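Local coordinates for protein 2-keto-3-deoxygluconate kinase (Thermotoga maritima, PDB 2AFB) that probably phosphorylates 2-keto-3-deoxygluconate, as a sugar kinase of the pfkB family in the ribokinase clan, at residues E103-S111 and E255-Y263. Numbering follows the deposited sequence.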
ATOM      1  N   GLU A 103       0.842 -18.527  -2.188  1.00 27.01           N
ATOM      2  CA  GLU A 103       2.090 -17.867  -2.517  1.00 28.30           C
ATOM      3  C   GLU A 103       2.222 -17.994  -3.984  1.00 29.87           C
ATOM      4  O   GLU A 103       2.310 -19.103  -4.513  1.00 33.41           O
ATOM      5  CB  GLU A 103       3.294 -18.532  -1.904  1.00 30.02           C
ATOM      6  CG  GLU A 103       3.429 -18.398  -0.408  1.00 34.43           C
ATOM      7  CD  GLU A 103       4.675 -19.125   0.151  1.00 33.05           C
ATOM      8  OE1 GLU A 103       5.175 -20.095  -0.504  1.00 34.25           O
ATOM      9  OE2 GLU A 103       5.125 -18.743   1.259  1.00 35.97           O
ATOM     10  N   ILE A 104       2.262 -16.861  -4.661  1.00 29.05           N
ATOM     11  CA  ILE A 104       2.416 -16.864  -6.108  1.00 31.62           C
ATOM     12  C   ILE A 104       3.914 -16.980  -6.457  1.00 29.57           C
ATOM     13  O   ILE A 104       4.752 -16.118  -6.063  1.00 24.49           O
ATOM     14  CB  ILE A 104       1.805 -15.607  -6.737  1.00 31.96           C
ATOM     15  CG1 ILE A 104       0.311 -15.577  -6.401  1.00 33.75           C
ATOM     16  CG2 ILE A 104       2.046 -15.589  -8.240  1.00 33.72           C
ATOM     17  CD1 ILE A 104      -0.350 -14.295  -6.780  1.00 40.46           C
ATOM     18  N   GLY A 105       4.233 -18.045  -7.183  1.00 27.08           N
ATOM     19  CA  GLY A 105       5.632 -18.373  -7.426  1.00 29.78           C
ATOM     20  C   GLY A 105       6.238 -17.560  -8.591  1.00 27.17           C
ATOM     21  O   GLY A 105       5.594 -16.743  -9.235  1.00 30.45           O
ATOM     22  N   ALA A 106       7.480 -17.847  -8.870  1.00 27.29           N
ATOM     23  CA  ALA A 106       8.182 -17.189  -9.913  1.00 25.73           C
ATOM     24  C   ALA A 106       9.295 -18.085 -10.309  1.00 26.42           C
ATOM     25  O   ALA A 106       9.982 -18.685  -9.449  1.00 25.63           O
ATOM     26  CB  ALA A 106       8.718 -15.833  -9.422  1.00 24.54           C
ATOM     27  N   SER A 107       9.475 -18.161 -11.623  1.00 24.65           N
ATOM     28  CA  SER A 107      10.567 -18.841 -12.216  1.00 22.68           C
ATOM     29  C   SER A 107      10.632 -20.273 -11.591  1.00 22.78           C
ATOM     30  O   SER A 107       9.632 -20.967 -11.593  1.00 18.56           O
ATOM     31  CB  SER A 107      11.844 -18.002 -12.087  1.00 23.29           C
ATOM     32  OG  SER A 107      12.900 -18.568 -12.889  1.00 24.86           O
ATOM     33  N   GLN A 108      11.772 -20.697 -11.041  1.00 23.23           N
ATOM     34  CA  GLN A 108      11.884 -22.084 -10.507  1.00 23.13           C
ATOM     35  C   GLN A 108      11.156 -22.334  -9.194  1.00 24.20           C
ATOM     36  O   GLN A 108      11.124 -23.481  -8.726  1.00 24.53           O
ATOM     37  CB  GLN A 108      13.351 -22.473 -10.361  1.00 23.26           C
ATOM     38  CG  GLN A 108      14.036 -22.750 -11.697  1.00 23.71           C
ATOM     39  CD  GLN A 108      14.400 -21.513 -12.499  1.00 29.53           C
ATOM     40  OE1 GLN A 108      14.587 -20.430 -11.951  1.00 22.06           O
ATOM     41  NE2 GLN A 108      14.560 -21.691 -13.806  1.00 24.18           N
ATOM     42  N   ARG A 109      10.634 -21.263  -8.562  1.00 23.10           N
ATOM     43  CA  ARG A 109       9.868 -21.413  -7.322  1.00 23.13           C
ATOM     44  C   ARG A 109       8.378 -21.569  -7.612  1.00 25.41           C
ATOM     45  O   ARG A 109       7.731 -20.617  -7.993  1.00 24.35           O
ATOM     46  CB  ARG A 109      10.114 -20.264  -6.337  1.00 20.09           C
ATOM     47  CG  ARG A 109       9.405 -20.528  -4.963  1.00 22.01           C
ATOM     48  CD  ARG A 109       9.873 -19.624  -3.844  1.00 26.24           C
ATOM     49  NE  ARG A 109       9.666 -18.192  -4.122  1.00 24.21           N
ATOM     50  CZ  ARG A 109       8.529 -17.520  -3.969  1.00 29.06           C
ATOM     51  NH1 ARG A 109       7.432 -18.106  -3.521  1.00 30.28           N
ATOM     52  NH2 ARG A 109       8.505 -16.228  -4.224  1.00 24.31           N
ATOM     53  N   PRO A 110       7.822 -22.780  -7.430  1.00 28.34           N
ATOM     54  CA  PRO A 110       6.395 -22.880  -7.726  1.00 29.17           C
ATOM     55  C   PRO A 110       5.470 -22.128  -6.777  1.00 25.20           C
ATOM     56  O   PRO A 110       5.848 -21.764  -5.666  1.00 22.84           O
ATOM     57  CB  PRO A 110       6.110 -24.397  -7.663  1.00 30.51           C
ATOM     58  CG  PRO A 110       7.203 -24.976  -6.924  1.00 32.69           C
ATOM     59  CD  PRO A 110       8.401 -24.074  -7.027  1.00 27.67           C
ATOM     60  N   SER A 111       4.258 -21.892  -7.247  1.00 26.72           N
ATOM     61  CA  SER A 111       3.188 -21.367  -6.396  1.00 28.73           C
ATOM     62  C   SER A 111       2.931 -22.387  -5.317  1.00 29.33           C
ATOM     63  O   SER A 111       3.160 -23.563  -5.527  1.00 32.68           O
ATOM     64  CB  SER A 111       1.916 -21.068  -7.199  1.00 28.35           C
ATOM     65  OG  SER A 111       2.135 -19.860  -7.932  1.00 34.96           O
ATOM     66  N   GLU A 255       2.025 -26.758 -20.608  1.00 37.82           N
ATOM     67  CA  GLU A 255       3.426 -27.165 -20.579  1.00 41.58           C
ATOM     68  C   GLU A 255       4.135 -26.224 -19.627  1.00 43.68           C
ATOM     69  O   GLU A 255       4.355 -25.058 -19.946  1.00 41.44           O
ATOM     70  CB  GLU A 255       4.047 -27.105 -21.966  1.00 41.69           C
ATOM     71  CG  GLU A 255       3.165 -27.673 -23.057  1.00 49.90           C
ATOM     72  CD  GLU A 255       3.675 -27.358 -24.466  1.00 49.73           C
ATOM     73  OE1 GLU A 255       4.927 -27.256 -24.626  1.00 50.07           O
ATOM     74  OE2 GLU A 255       2.813 -27.216 -25.383  1.00 47.98           O
ATOM     75  N   SER A 256       4.470 -26.740 -18.446  1.00 47.53           N
ATOM     76  CA  SER A 256       4.898 -25.901 -17.330  1.00 49.65           C
ATOM     77  C   SER A 256       6.415 -25.673 -17.317  1.00 48.46           C
ATOM     78  O   SER A 256       7.128 -26.246 -16.507  1.00 49.06           O
ATOM     79  CB  SER A 256       4.382 -26.478 -16.002  1.00 48.93           C
ATOM     80  OG  SER A 256       4.085 -25.439 -15.078  1.00 58.11           O
ATOM     81  N   ILE A 257       6.874 -24.792 -18.199  1.00 47.11           N
ATOM     82  CA  ILE A 257       8.294 -24.407 -18.291  1.00 50.04           C
ATOM     83  C   ILE A 257       8.886 -23.858 -16.954  1.00 48.41           C
ATOM     84  O   ILE A 257       9.995 -24.258 -16.550  1.00 47.46           O
ATOM     85  CB  ILE A 257       8.556 -23.344 -19.430  1.00 51.11           C
ATOM     86  CG1 ILE A 257       7.926 -23.761 -20.782  1.00 55.35           C
ATOM     87  CG2 ILE A 257      10.060 -23.081 -19.587  1.00 53.96           C
ATOM     88  CD1 ILE A 257       8.121 -25.243 -21.162  1.00 59.22           C
ATOM     89  N   SER A 258       8.157 -22.937 -16.313  1.00 44.91           N
ATOM     90  CA  SER A 258       8.436 -22.476 -14.954  1.00 39.94           C
ATOM     91  C   SER A 258       7.146 -21.908 -14.376  1.00 39.12           C
ATOM     92  O   SER A 258       6.073 -22.008 -14.984  1.00 41.19           O
ATOM     93  CB  SER A 258       9.523 -21.399 -14.983  1.00 41.55           C
ATOM     94  OG  SER A 258       9.056 -20.234 -15.659  1.00 32.45           O
ATOM     95  N   ALA A 259       7.232 -21.285 -13.210  1.00 33.44           N
ATOM     96  CA  ALA A 259       6.065 -20.616 -12.665  1.00 32.97           C
ATOM     97  C   ALA A 259       5.799 -19.313 -13.381  1.00 31.97           C
ATOM     98  O   ALA A 259       4.777 -18.713 -13.184  1.00 34.01           O
ATOM     99  CB  ALA A 259       6.260 -20.354 -11.139  1.00 33.46           C
ATOM    100  N   THR A 260       6.746 -18.860 -14.183  1.00 29.74           N
ATOM    101  CA  THR A 260       6.668 -17.563 -14.863  1.00 29.14           C
ATOM    102  C   THR A 260       6.198 -17.699 -16.341  1.00 25.06           C
ATOM    103  O   THR A 260       5.458 -16.859 -16.826  1.00 25.95           O
ATOM    104  CB  THR A 260       8.067 -16.820 -14.808  1.00 30.09           C
ATOM    105  OG1 THR A 260       8.375 -16.447 -13.452  1.00 26.51           O
ATOM    106  CG2 THR A 260       8.086 -15.517 -15.712  1.00 29.49           C
ATOM    107  N   VAL A 261       6.665 -18.728 -17.032  1.00 23.42           N
ATOM    108  CA  VAL A 261       6.273 -19.040 -18.426  1.00 26.09           C
ATOM    109  C   VAL A 261       5.704 -20.448 -18.550  1.00 27.22           C
ATOM    110  O   VAL A 261       6.335 -21.423 -18.131  1.00 24.27           O
ATOM    111  CB  VAL A 261       7.476 -18.875 -19.391  1.00 28.61           C
ATOM    112  CG1 VAL A 261       7.114 -19.222 -20.853  1.00 30.94           C
ATOM    113  CG2 VAL A 261       8.035 -17.483 -19.292  1.00 29.89           C
ATOM    114  N   ASN A 262       4.485 -20.536 -19.101  1.00 28.66           N
ATOM    115  CA  ASN A 262       3.884 -21.787 -19.552  1.00 27.42           C
ATOM    116  C   ASN A 262       3.429 -21.627 -21.025  1.00 28.42           C
ATOM    117  O   ASN A 262       3.163 -20.534 -21.494  1.00 30.21           O
ATOM    118  CB  ASN A 262       2.622 -22.152 -18.769  1.00 28.60           C
ATOM    119  CG  ASN A 262       2.858 -22.539 -17.320  1.00 29.29           C
ATOM    120  OD1 ASN A 262       1.883 -22.840 -16.617  1.00 32.39           O
ATOM    121  ND2 ASN A 262       4.106 -22.557 -16.862  1.00 29.86           N
ATOM    122  N   TYR A 263       3.389 -22.738 -21.740  1.00 30.05           N
ATOM    123  CA  TYR A 263       2.680 -22.811 -22.988  1.00 30.85           C
ATOM    124  C   TYR A 263       1.314 -23.346 -22.672  1.00 29.62           C
ATOM    125  O   TYR A 263       1.159 -24.132 -21.729  1.00 29.52           O
ATOM    126  CB  TYR A 263       3.397 -23.729 -23.945  1.00 35.93           C
ATOM    127  CG  TYR A 263       4.678 -23.127 -24.444  1.00 42.39           C
ATOM    128  CD1 TYR A 263       5.866 -23.294 -23.735  1.00 49.71           C
ATOM    129  CD2 TYR A 263       4.697 -22.378 -25.620  1.00 45.57           C
ATOM    130  CE1 TYR A 263       7.038 -22.748 -24.186  1.00 54.53           C
ATOM    131  CE2 TYR A 263       5.868 -21.840 -26.097  1.00 48.58           C
ATOM    132  CZ  TYR A 263       7.037 -22.027 -25.373  1.00 53.23           C
ATOM    133  OH  TYR A 263       8.208 -21.487 -25.839  1.00 56.65           O
TER
HETATM  134  O   HOH W   1       3.140 -16.943 -11.134  1.00 30.16           O
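Ser107 meets Ala259 and Thr260 through two hydrogen bonds. Ser107 N donates to Thr260 OG1 at 2.7 Å, and Ala259 N donates almost straight to Ser107 O at 2.9 Å. This second donor lies a little out of the carbonyl plane, by 19°. Both polar backbone atoms of Ser107 are thus engaged by the 255-263 segment. Thr260 OG1 sits beside its own backbone N (chi1 -67°), which presents the hydroxyl to Ser107 N. Ala259 CB nestles against the backbone of the 103-111 loop, 3.6 Å from Ala106 N and 3.5 Å from Arg109 O. A water lies within hydrogen-bonding distance of both Gly105 O and Ala259 O.

The contact joins two connections between strands. One links strands 99-103 and 112-116 of the four-stranded sheet, and in ribokinase-like folds such a small sheet forms the lid. The other links strands 248-255 and 261-270 of the large sheet.

In the type II' turn from Ala106 to Arg109, Arg109 N donates to Ala106 O at 2.8 Å, and Ala106 N returns a bond to Arg109 O. In the second loop Ser258 OG accepts from Thr260 N, an ST turn, and from Val261 N, which makes an ST motif; both bonds are 3.1 Å. Ser107 OG donates to Gln108 OE1, 2.7 Å away and above the carbonyl plane of the amide, and accepts from His283 N of the second subunit, whose Glu281 O receives Gln108 NE2.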